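Local atomic coordinates of SH2 domain-containing protein 3C (Homo sapiens, PDB entry 3T6G), a protein that acts as a signalling adapter in cell adhesion and migration, its C-terminal Cdc25-homology domain locked in a closed, exchange-incompetent form that binds BCAR1. Residues Ser15-Ile26 with Glu275-Arg284; Thr131-Arg139 with Leu180-Phe188. The protein carries 2 engineered substitutions. All coordinates share one frame; numbering follows the deposited sequence.

Contact 1: Ser15-Ile26 with Glu275-Arg284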
loop_
_atom_site.group_PDB
_atom_site.type_symbol
_atom_site.label_atom_id
_atom_site.label_comp_id
_atom_site.label_asym_id
_atom_site.label_seq_id
_atom_site.Cartn_x
_atom_site.Cartn_y
_atom_site.Cartn_z
ATOM N N SER A 15 10.910 7.626 7.558
ATOM C CA SER A 15 12.226 7.475 6.974
ATOM C C SER A 15 12.515 8.524 5.860
ATOM O O SER A 15 13.623 8.576 5.309
ATOM C CB SER A 15 12.396 6.054 6.462
ATOM O OG SER A 15 12.700 6.085 5.080
ATOM N N PHE A 16 11.524 9.361 5.542
ATOM C CA PHE A 16 11.733 10.487 4.630
ATOM C C PHE A 16 12.017 11.728 5.452
ATOM O O PHE A 16 11.280 12.020 6.387
ATOM C CB PHE A 16 10.477 10.760 3.787
ATOM C CG PHE A 16 10.062 9.617 2.908
ATOM C CD1 PHE A 16 11.001 8.894 2.187
ATOM C CD2 PHE A 16 8.721 9.262 2.804
ATOM C CE1 PHE A 16 10.609 7.833 1.366
ATOM C CE2 PHE A 16 8.318 8.196 1.985
ATOM C CZ PHE A 16 9.264 7.476 1.273
ATOM N N ASN A 17 13.061 12.479 5.111
ATOM C CA ASN A 17 13.294 13.746 5.797
ATOM C C ASN A 17 13.612 14.882 4.846
ATOM O O ASN A 17 14.773 15.292 4.709
ATOM C CB ASN A 17 14.379 13.627 6.868
ATOM C CG ASN A 17 14.390 14.821 7.806
ATOM O OD1 ASN A 17 13.660 15.794 7.589
ATOM N ND2 ASN A 17 15.221 14.762 8.845
ATOM N N PRO A 18 12.568 15.393 4.181
ATOM C CA PRO A 18 12.632 16.476 3.200
ATOM C C PRO A 18 13.523 17.604 3.667
ATOM O O PRO A 18 14.404 18.040 2.933
ATOM C CB PRO A 18 11.176 16.961 3.124
ATOM C CG PRO A 18 10.409 16.183 4.186
ATOM C CD PRO A 18 11.187 14.928 4.377
ATOM N N ALA A 19 13.294 18.067 4.887
ATOM C CA ALA A 19 14.031 19.200 5.437
ATOM C C ALA A 19 15.565 19.073 5.402
ATOM O O ALA A 19 16.264 20.083 5.503
ATOM C CB ALA A 19 13.553 19.493 6.860
ATOM N N THR A 20 16.089 17.853 5.261
ATOM C CA THR A 20 17.545 17.650 5.232
ATOM C C THR A 20 18.093 17.236 3.863
ATOM O O THR A 20 19.311 17.104 3.680
ATOM C CB THR A 20 18.021 16.642 6.313
ATOM O OG1 THR A 20 17.432 15.350 6.086
ATOM C CG2 THR A 20 17.650 17.144 7.691
ATOM N N PHE A 21 17.184 17.044 2.909
ATOM C CA PHE A 21 17.543 16.689 1.542
ATOM C C PHE A 21 18.322 17.830 0.882
ATOM O O PHE A 21 17.944 18.999 0.989
ATOM C CB PHE A 21 16.277 16.335 0.751
ATOM C CG PHE A 21 16.524 16.040 -0.710
ATOM C CD1 PHE A 21 16.775 14.750 -1.137
ATOM C CD2 PHE A 21 16.494 17.052 -1.652
ATOM C CE1 PHE A 21 17.004 14.473 -2.474
ATOM C CE2 PHE A 21 16.719 16.782 -2.996
ATOM C CZ PHE A 21 16.973 15.487 -3.404
ATOM N N GLN A 22 19.429 17.485 0.229
ATOM C CA GLN A 22 20.285 18.457 -0.435
ATOM C C GLN A 22 20.626 17.886 -1.802
ATOM O O GLN A 22 20.701 16.665 -1.945
ATOM C CB GLN A 22 21.575 18.666 0.362
ATOM C CG GLN A 22 21.407 19.218 1.787
ATOM C CD GLN A 22 22.718 19.197 2.591
ATOM O OE1 GLN A 22 23.207 18.126 2.974
ATOM N NE2 GLN A 22 23.283 20.378 2.849
ATOM N N SER A 23 20.824 18.759 -2.796
ATOM C CA SER A 23 21.167 18.359 -4.167
ATOM C C SER A 23 21.470 19.584 -5.022
ATOM O O SER A 23 21.373 20.711 -4.541
ATOM C CB SER A 23 20.015 17.589 -4.811
ATOM O OG SER A 23 20.297 17.299 -6.171
ATOM N N LEU A 24 21.831 19.367 -6.289
ATOM C CA LEU A 24 22.048 20.475 -7.231
ATOM C C LEU A 24 20.715 21.021 -7.731
ATOM O O LEU A 24 20.590 22.208 -8.032
ATOM C CB LEU A 24 22.886 20.034 -8.433
ATOM C CG LEU A 24 24.405 19.987 -8.317
ATOM C CD1 LEU A 24 24.964 19.395 -9.597
ATOM C CD2 LEU A 24 25.028 21.373 -8.071
ATOM N N LEU A 25 19.730 20.132 -7.827
ATOM C CA LEU A 25 18.367 20.494 -8.185
ATOM C C LEU A 25 17.685 21.246 -7.053
ATOM O O LEU A 25 17.076 22.285 -7.272
ATOM C CB LEU A 25 17.571 19.234 -8.480
ATOM C CG LEU A 25 17.607 18.705 -9.913
ATOM C CD1 LEU A 25 18.840 19.181 -10.644
ATOM C CD2 LEU A 25 17.462 17.172 -9.957
ATOM N N ILE A 26 17.781 20.717 -5.837
ATOM C CA ILE A 26 17.126 21.362 -4.705
ATOM C C ILE A 26 18.081 22.064 -3.741
ATOM O O ILE A 26 18.671 21.416 -2.878
ATOM C CB ILE A 26 16.245 20.370 -3.936
ATOM C CG1 ILE A 26 14.819 20.459 -4.458
ATOM C CG2 ILE A 26 16.283 20.653 -2.436
ATOM C CD1 ILE A 26 14.540 19.465 -5.534
ATOM N N GLU A 275 16.729 11.156 -8.837
ATOM C CA GLU A 275 16.303 12.238 -7.944
ATOM C C GLU A 275 14.815 12.581 -8.120
ATOM O O GLU A 275 14.077 12.717 -7.121
ATOM C CB GLU A 275 17.145 13.477 -8.137
ATOM C CG GLU A 275 16.893 14.541 -7.100
ATOM C CD GLU A 275 18.112 15.430 -6.902
ATOM O OE1 GLU A 275 19.212 15.039 -7.364
ATOM O OE2 GLU A 275 17.976 16.519 -6.293
ATOM N N VAL A 276 14.381 12.688 -9.390
ATOM C CA VAL A 276 13.029 13.150 -9.746
ATOM C C VAL A 276 11.965 12.237 -9.151
ATOM O O VAL A 276 10.906 12.679 -8.721
ATOM C CB VAL A 276 12.865 13.238 -11.296
ATOM C CG1 VAL A 276 11.439 13.471 -11.663
ATOM C CG2 VAL A 276 13.761 14.358 -11.889
ATOM N N PHE A 277 12.289 10.950 -9.099
ATOM C CA PHE A 277 11.386 9.922 -8.619
ATOM C C PHE A 277 11.611 9.601 -7.141
ATOM O O PHE A 277 11.208 8.533 -6.652
ATOM C CB PHE A 277 11.571 8.662 -9.457
ATOM C CG PHE A 277 10.935 8.750 -10.797
ATOM C CD1 PHE A 277 9.589 9.108 -10.913
ATOM C CD2 PHE A 277 11.672 8.511 -11.950
ATOM C CE1 PHE A 277 8.989 9.208 -12.161
ATOM C CE2 PHE A 277 11.077 8.608 -13.203
ATOM C CZ PHE A 277 9.741 8.961 -13.308
ATOM N N SER A 278 12.265 10.520 -6.440
ATOM C CA SER A 278 12.475 10.353 -5.018
ATOM C C SER A 278 11.469 11.225 -4.257
ATOM O O SER A 278 11.274 12.407 -4.612
ATOM C CB SER A 278 13.921 10.698 -4.634
ATOM O OG SER A 278 13.976 11.876 -3.848
ATOM N N THR A 279 10.839 10.634 -3.227
ATOM C CA THR A 279 9.747 11.278 -2.472
ATOM C C THR A 279 10.202 12.536 -1.731
ATOM O O THR A 279 9.496 13.556 -1.719
ATOM C CB THR A 279 9.111 10.331 -1.448
ATOM O OG1 THR A 279 8.570 9.188 -2.119
ATOM C CG2 THR A 279 8.002 11.052 -0.699
ATOM N N GLU A 280 11.374 12.457 -1.111
ATOM C CA GLU A 280 12.005 13.632 -0.529
ATOM C C GLU A 280 12.177 14.748 -1.558
ATOM O O GLU A 280 11.877 15.912 -1.285
ATOM C CB GLU A 280 13.367 13.268 0.071
ATOM C CG GLU A 280 13.359 11.992 0.913
ATOM C CD GLU A 280 14.391 12.020 2.043
ATOM O OE1 GLU A 280 14.814 10.941 2.515
ATOM O OE2 GLU A 280 14.772 13.123 2.479
ATOM N N PHE A 281 12.669 14.405 -2.744
ATOM C CA PHE A 281 12.799 15.410 -3.796
ATOM C C PHE A 281 11.412 15.997 -4.103
ATOM O O PHE A 281 11.233 17.224 -4.181
ATOM C CB PHE A 281 13.436 14.818 -5.063
ATOM C CG PHE A 281 13.250 15.679 -6.288
ATOM C CD1 PHE A 281 14.098 16.754 -6.537
ATOM C CD2 PHE A 281 12.226 15.417 -7.191
ATOM C CE1 PHE A 281 13.928 17.559 -7.674
ATOM C CE2 PHE A 281 12.046 16.213 -8.335
ATOM C CZ PHE A 281 12.889 17.289 -8.576
ATOM N N GLN A 282 10.425 15.120 -4.247
ATOM C CA GLN A 282 9.073 15.578 -4.538
ATOM C C GLN A 282 8.479 16.468 -3.454
ATOM O O GLN A 282 7.989 17.556 -3.745
ATOM C CB GLN A 282 8.181 14.402 -4.885
ATOM C CG GLN A 282 8.713 13.700 -6.132
ATOM C CD GLN A 282 7.951 12.462 -6.493
ATOM O OE1 GLN A 282 7.035 12.069 -5.789
ATOM N NE2 GLN A 282 8.340 11.820 -7.588
ATOM N N MET A 283 8.551 16.032 -2.203
ATOM C CA MET A 283 8.017 16.846 -1.127
ATOM C C MET A 283 8.588 18.260 -1.172
ATOM O O MET A 283 7.848 19.232 -1.126
ATOM C CB MET A 283 8.246 16.174 0.230
ATOM C CG MET A 283 7.538 14.838 0.327
ATOM S SD MET A 283 7.948 13.918 1.806
ATOM C CE MET A 283 7.062 14.899 3.045
ATOM N N ARG A 284 9.904 18.370 -1.291
ATOM C CA ARG A 284 10.573 19.669 -1.382
ATOM C C ARG A 284 10.176 20.467 -2.621
ATOM O O ARG A 284 9.914 21.675 -2.549
ATOM C CB ARG A 284 12.085 19.468 -1.368
ATOM C CG ARG A 284 12.654 19.269 0.025
ATOM C CD ARG A 284 12.738 20.609 0.701
ATOM N NE ARG A 284 13.827 20.617 1.663
ATOM C CZ ARG A 284 14.976 21.258 1.502
ATOM N NH1 ARG A 284 15.194 21.976 0.411
ATOM N NH2 ARG A 284 15.900 21.190 2.453
#
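R284 reaches across to the short 3-10 turn of 18-20 and donates two weak hydrogen bonds, NE to P18 O at 2.9 Å and NH2 to A19 O at 3.3 Å, while the F21 carbonyl lies over one face of its guanidinium. In F21, CG lies opposite the backbone N (chi1 176°), which sends the ring in toward the helix, where F281 CA sits over one face and CZ packs on F281 CB at 4.0 Å. E275 brings its carboxylate to the edge of that ring, and the S23 hydroxyl hydrogen-bonds to this carboxylate. At the other end, T279 CB stands over the centre of the F16 ring, 4.0 Å from its centroid, in a CH-pi contact. P18 CG meets M283 CE at 3.8 Å. Further out, N30 accepts from R284 NH1, R102 bonds to T279 OG1, and S278 OG caps helix 279-287 by accepting from F281 N at 3.1 Å. The N-terminal loop thus lies along the junction of helices 271-276 and 279-287, with F16 also touching helices 50-64 and 93-115, and I26 and F281 reaching helix 35-46.

Contact 2: Thr131-Arg139 with Leu180-Phe188; sequences TIQLAAELR and LYEKKLKPF
Helices 131-139 and 180-188 run in roughly the same direction, their axes 10.9 Å apart at closest approach and crossing at 42°, with I132 nearest Y181 and A136 nearest L185. This is knobs-into-holes packing between two helices of the all-helical Cdc25-homology (Ras-GEF) domain. L185 is the knob: it fits among I132, A135, A136 and R139. Its CG lies anti to the carbonyl carbon (chi1 -59°) and chi2 is extended, which carries CD1 to the other helix although the CB bond does not point there. CD1 comes down on the backbone at I132 O and A136 N, with the alanine CB atoms beside it, that of A136 at 4.2 Å; CD2 meets R139 CD at 4.0 Å. L180 drops CD2 onto A136 CB at 3.6 Å. I132 and Y181 cross at about a right angle, I132 CG1 touching Y181 CD1 at 4.0 Å; beyond them Y181 leans on M152 of helix 145-155, and A135 packs on V151 of the same helix, which therefore backs both partners. Helix 180-188 is irregular here: a wider pi-type turn spans 180-185, where L180 O accepts from both K184 N and L185 N, and a kink follows at P187, whose nitrogen makes no bond to the preceding turn. Past the kink, F188 meets R139 from the opposite direction in a cation-pi contact. The planes are 46° apart, so the guanidinium is tilted on the ring rather than stacked flat, with R139 CZ 3.5 Å from the F188 centroid and R139 NE above the ring centre.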
loop_
_atom_site.group_PDB
_atom_site.type_symbol
_atom_site.label_atom_id
_atom_site.label_comp_id
_atom_site.label_asym_id
_atom_site.label_seq_id
_atom_site.Cartn_x
_atom_site.Cartn_y
_atom_site.Cartn_z
ATOM N N THR A 131 2.129 9.414 -20.242
ATOM C CA THR A 131 1.800 8.964 -18.895
ATOM C C THR A 131 1.123 7.582 -18.908
ATOM O O THR A 131 1.469 6.715 -18.122
ATOM C CB THR A 131 0.898 9.950 -18.191
ATOM O OG1 THR A 131 1.516 11.238 -18.204
ATOM C CG2 THR A 131 0.702 9.520 -16.760
ATOM N N ILE A 132 0.177 7.380 -19.820
ATOM C CA ILE A 132 -0.466 6.082 -20.023
ATOM C C ILE A 132 0.515 4.986 -20.443
ATOM O O ILE A 132 0.450 3.865 -19.943
ATOM C CB ILE A 132 -1.627 6.200 -21.064
ATOM C CG1 ILE A 132 -2.818 6.917 -20.437
ATOM C CG2 ILE A 132 -2.069 4.830 -21.613
ATOM C CD1 ILE A 132 -3.686 7.621 -21.464
ATOM N N GLN A 133 1.404 5.305 -21.377
ATOM C CA GLN A 133 2.482 4.397 -21.739
ATOM C C GLN A 133 3.320 4.045 -20.490
ATOM O O GLN A 133 3.668 2.882 -20.273
ATOM C CB GLN A 133 3.362 5.016 -22.832
ATOM C CG GLN A 133 2.705 5.121 -24.236
ATOM O OE1 GLN A 133 4.481 6.517 -25.116
ATOM N NE2 GLN A 133 3.695 4.885 -26.446
ATOM N N LEU A 134 3.633 5.039 -19.662
ATOM C CA LEU A 134 4.329 4.751 -18.412
ATOM C C LEU A 134 3.535 3.750 -17.557
ATOM O O LEU A 134 4.104 2.802 -17.010
ATOM C CB LEU A 134 4.624 6.022 -17.602
ATOM C CG LEU A 134 5.203 5.746 -16.199
ATOM C CD1 LEU A 134 6.324 4.708 -16.265
ATOM C CD2 LEU A 134 5.686 7.018 -15.462
ATOM N N ALA A 135 2.226 3.954 -17.436
ATOM C CA ALA A 135 1.417 3.044 -16.635
ATOM C C ALA A 135 1.351 1.658 -17.263
ATOM O O ALA A 135 1.346 0.654 -16.553
ATOM C CB ALA A 135 0.027 3.598 -16.397
ATOM N N ALA A 136 1.317 1.590 -18.589
ATOM C CA ALA A 136 1.299 0.285 -19.242
ATOM C C ALA A 136 2.635 -0.431 -19.039
ATOM O O ALA A 136 2.677 -1.648 -18.870
ATOM C CB ALA A 136 0.934 0.403 -20.755
ATOM N N GLU A 137 3.728 0.325 -19.059
ATOM C CA GLU A 137 5.056 -0.258 -18.875
ATOM C C GLU A 137 5.255 -0.747 -17.428
ATOM O O GLU A 137 5.670 -1.877 -17.176
ATOM C CB GLU A 137 6.135 0.759 -19.244
ATOM C CG GLU A 137 6.311 0.958 -20.732
ATOM C CD GLU A 137 6.958 -0.240 -21.383
ATOM O OE1 GLU A 137 7.852 -0.844 -20.751
ATOM O OE2 GLU A 137 6.563 -0.591 -22.514
ATOM N N LEU A 138 4.963 0.123 -16.479
ATOM C CA LEU A 138 4.956 -0.265 -15.087
ATOM C C LEU A 138 4.204 -1.580 -14.909
ATOM O O LEU A 138 4.669 -2.496 -14.226
ATOM C CB LEU A 138 4.320 0.849 -14.264
ATOM C CG LEU A 138 5.217 2.079 -14.217
ATOM C CD1 LEU A 138 4.524 3.300 -13.627
ATOM C CD2 LEU A 138 6.512 1.737 -13.462
ATOM N N ARG A 139 3.058 -1.701 -15.562
ATOM C CA ARG A 139 2.223 -2.861 -15.313
ATOM C C ARG A 139 2.734 -4.107 -15.992
ATOM O O ARG A 139 2.625 -5.202 -15.446
ATOM C CB ARG A 139 0.795 -2.605 -15.761
ATOM C CG ARG A 139 0.220 -3.771 -16.513
ATOM C CD ARG A 139 -1.264 -3.804 -16.384
ATOM N NE ARG A 139 -1.700 -5.176 -16.246
ATOM C CZ ARG A 139 -2.263 -5.870 -17.219
ATOM N NH1 ARG A 139 -2.467 -5.295 -18.396
ATOM N NH2 ARG A 139 -2.631 -7.127 -17.009
ATOM N N LEU A 180 -6.387 1.645 -24.701
ATOM C CA LEU A 180 -5.584 0.882 -23.772
ATOM C C LEU A 180 -5.978 1.256 -22.334
ATOM O O LEU A 180 -6.263 0.384 -21.501
ATOM C CB LEU A 180 -4.110 1.157 -24.034
ATOM C CG LEU A 180 -3.153 0.295 -23.214
ATOM C CD1 LEU A 180 -3.164 -1.109 -23.777
ATOM C CD2 LEU A 180 -1.729 0.875 -23.202
ATOM N N TYR A 181 -6.028 2.561 -22.075
ATOM C CA TYR A 181 -6.395 3.100 -20.773
ATOM C C TYR A 181 -7.801 2.682 -20.335
ATOM O O TYR A 181 -7.975 2.124 -19.246
ATOM C CB TYR A 181 -6.296 4.622 -20.799
ATOM C CG TYR A 181 -6.616 5.274 -19.485
ATOM C CD1 TYR A 181 -5.781 5.125 -18.402
ATOM C CD2 TYR A 181 -7.754 6.051 -19.325
ATOM C CE1 TYR A 181 -6.075 5.726 -17.180
ATOM C CE2 TYR A 181 -8.056 6.658 -18.104
ATOM C CZ TYR A 181 -7.211 6.491 -17.039
ATOM O OH TYR A 181 -7.487 7.087 -15.828
ATOM N N GLU A 182 -8.796 2.950 -21.190
ATOM C CA GLU A 182 -10.202 2.746 -20.843
ATOM C C GLU A 182 -10.567 1.284 -20.762
ATOM O O GLU A 182 -11.393 0.878 -19.936
ATOM C CB GLU A 182 -11.128 3.409 -21.868
ATOM C CG GLU A 182 -11.258 4.901 -21.695
ATOM C CD GLU A 182 -11.820 5.281 -20.340
ATOM O OE1 GLU A 182 -12.755 4.586 -19.878
ATOM O OE2 GLU A 182 -11.327 6.273 -19.746
ATOM N N LYS A 183 -9.957 0.500 -21.641
ATOM C CA LYS A 183 -10.401 -0.863 -21.874
ATOM C C LYS A 183 -9.463 -1.933 -21.316
ATOM O O LYS A 183 -9.839 -3.096 -21.232
ATOM C CB LYS A 183 -10.634 -1.082 -23.376
ATOM C CG LYS A 183 -11.867 -0.355 -23.934
ATOM C CD LYS A 183 -13.170 -0.972 -23.425
ATOM C CE LYS A 183 -14.393 -0.313 -24.045
ATOM N NZ LYS A 183 -15.672 -0.915 -23.547
ATOM N N LYS A 184 -8.246 -1.551 -20.943
ATOM C CA LYS A 184 -7.292 -2.534 -20.429
ATOM C C LYS A 184 -6.817 -2.196 -19.030
ATOM O O LYS A 184 -7.012 -2.969 -18.098
ATOM C CB LYS A 184 -6.090 -2.668 -21.365
ATOM C CG LYS A 184 -6.451 -3.136 -22.775
ATOM C CD LYS A 184 -6.967 -4.566 -22.793
ATOM C CE LYS A 184 -7.493 -4.942 -24.168
ATOM N NZ LYS A 184 -8.383 -6.144 -24.109
ATOM N N LEU A 185 -6.205 -1.026 -18.896
ATOM C CA LEU A 185 -5.556 -0.642 -17.664
ATOM C C LEU A 185 -6.522 -0.370 -16.541
ATOM O O LEU A 185 -6.337 -0.863 -15.422
ATOM C CB LEU A 185 -4.696 0.601 -17.886
ATOM C CG LEU A 185 -3.627 0.387 -18.940
ATOM C CD1 LEU A 185 -2.727 1.618 -19.055
ATOM C CD2 LEU A 185 -2.846 -0.871 -18.584
ATOM N N LYS A 186 -7.523 0.453 -16.832
ATOM C CA LYS A 186 -8.472 0.906 -15.817
ATOM C C LYS A 186 -9.191 -0.245 -15.111
ATOM O O LYS A 186 -9.280 -0.272 -13.871
ATOM C CB LYS A 186 -9.491 1.869 -16.418
ATOM C CG LYS A 186 -9.655 3.128 -15.602
ATOM C CD LYS A 186 -10.473 4.152 -16.332
ATOM C CE LYS A 186 -10.681 5.378 -15.476
ATOM N NZ LYS A 186 -11.345 6.450 -16.273
ATOM N N PRO A 187 -9.702 -1.196 -15.902
ATOM C CA PRO A 187 -10.454 -2.351 -15.396
ATOM C C PRO A 187 -9.549 -3.414 -14.776
ATOM O O PRO A 187 -10.011 -4.244 -13.992
ATOM C CB PRO A 187 -11.159 -2.902 -16.648
ATOM C CG PRO A 187 -11.065 -1.781 -17.687
ATOM C CD PRO A 187 -9.779 -1.071 -17.366
ATOM N N PHE A 188 -8.273 -3.398 -15.133
ATOM C CA PHE A 188 -7.299 -4.276 -14.492
ATOM C C PHE A 188 -7.142 -3.823 -13.054
ATOM O O PHE A 188 -7.234 -4.606 -12.115
ATOM C CB PHE A 188 -5.961 -4.164 -15.205
ATOM C CG PHE A 188 -4.876 -5.030 -14.621
ATOM C CD1 PHE A 188 -4.875 -6.399 -14.826
ATOM C CD2 PHE A 188 -3.834 -4.467 -13.900
ATOM C CE1 PHE A 188 -3.865 -7.190 -14.305
ATOM C CE2 PHE A 188 -2.810 -5.254 -13.383
ATOM C CZ PHE A 188 -2.828 -6.613 -13.585
#

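Contacts 1 and 2 lie on opposite sides of the chain's centre, with centres 28 Å apart and nearest atoms about 5 Å apart, yet they do not touch. Along the chain contact 2 is nested inside the span closed by contact 1: 15-26 comes first, then helices 121-140 and 175-193, and finally 275-284. Contact 1 thus brings a loop from near the N-terminus of the fragment against helices near its C-terminal end, whereas contact 2 joins two helices separated by some forty residues. Helix 50-64 is common ground, touched by F16 and F277 of contact 1 and by L134 and L138 of contact 2. Both contacts belong to a helical domain whose closed conformation is required for BCAR1 binding.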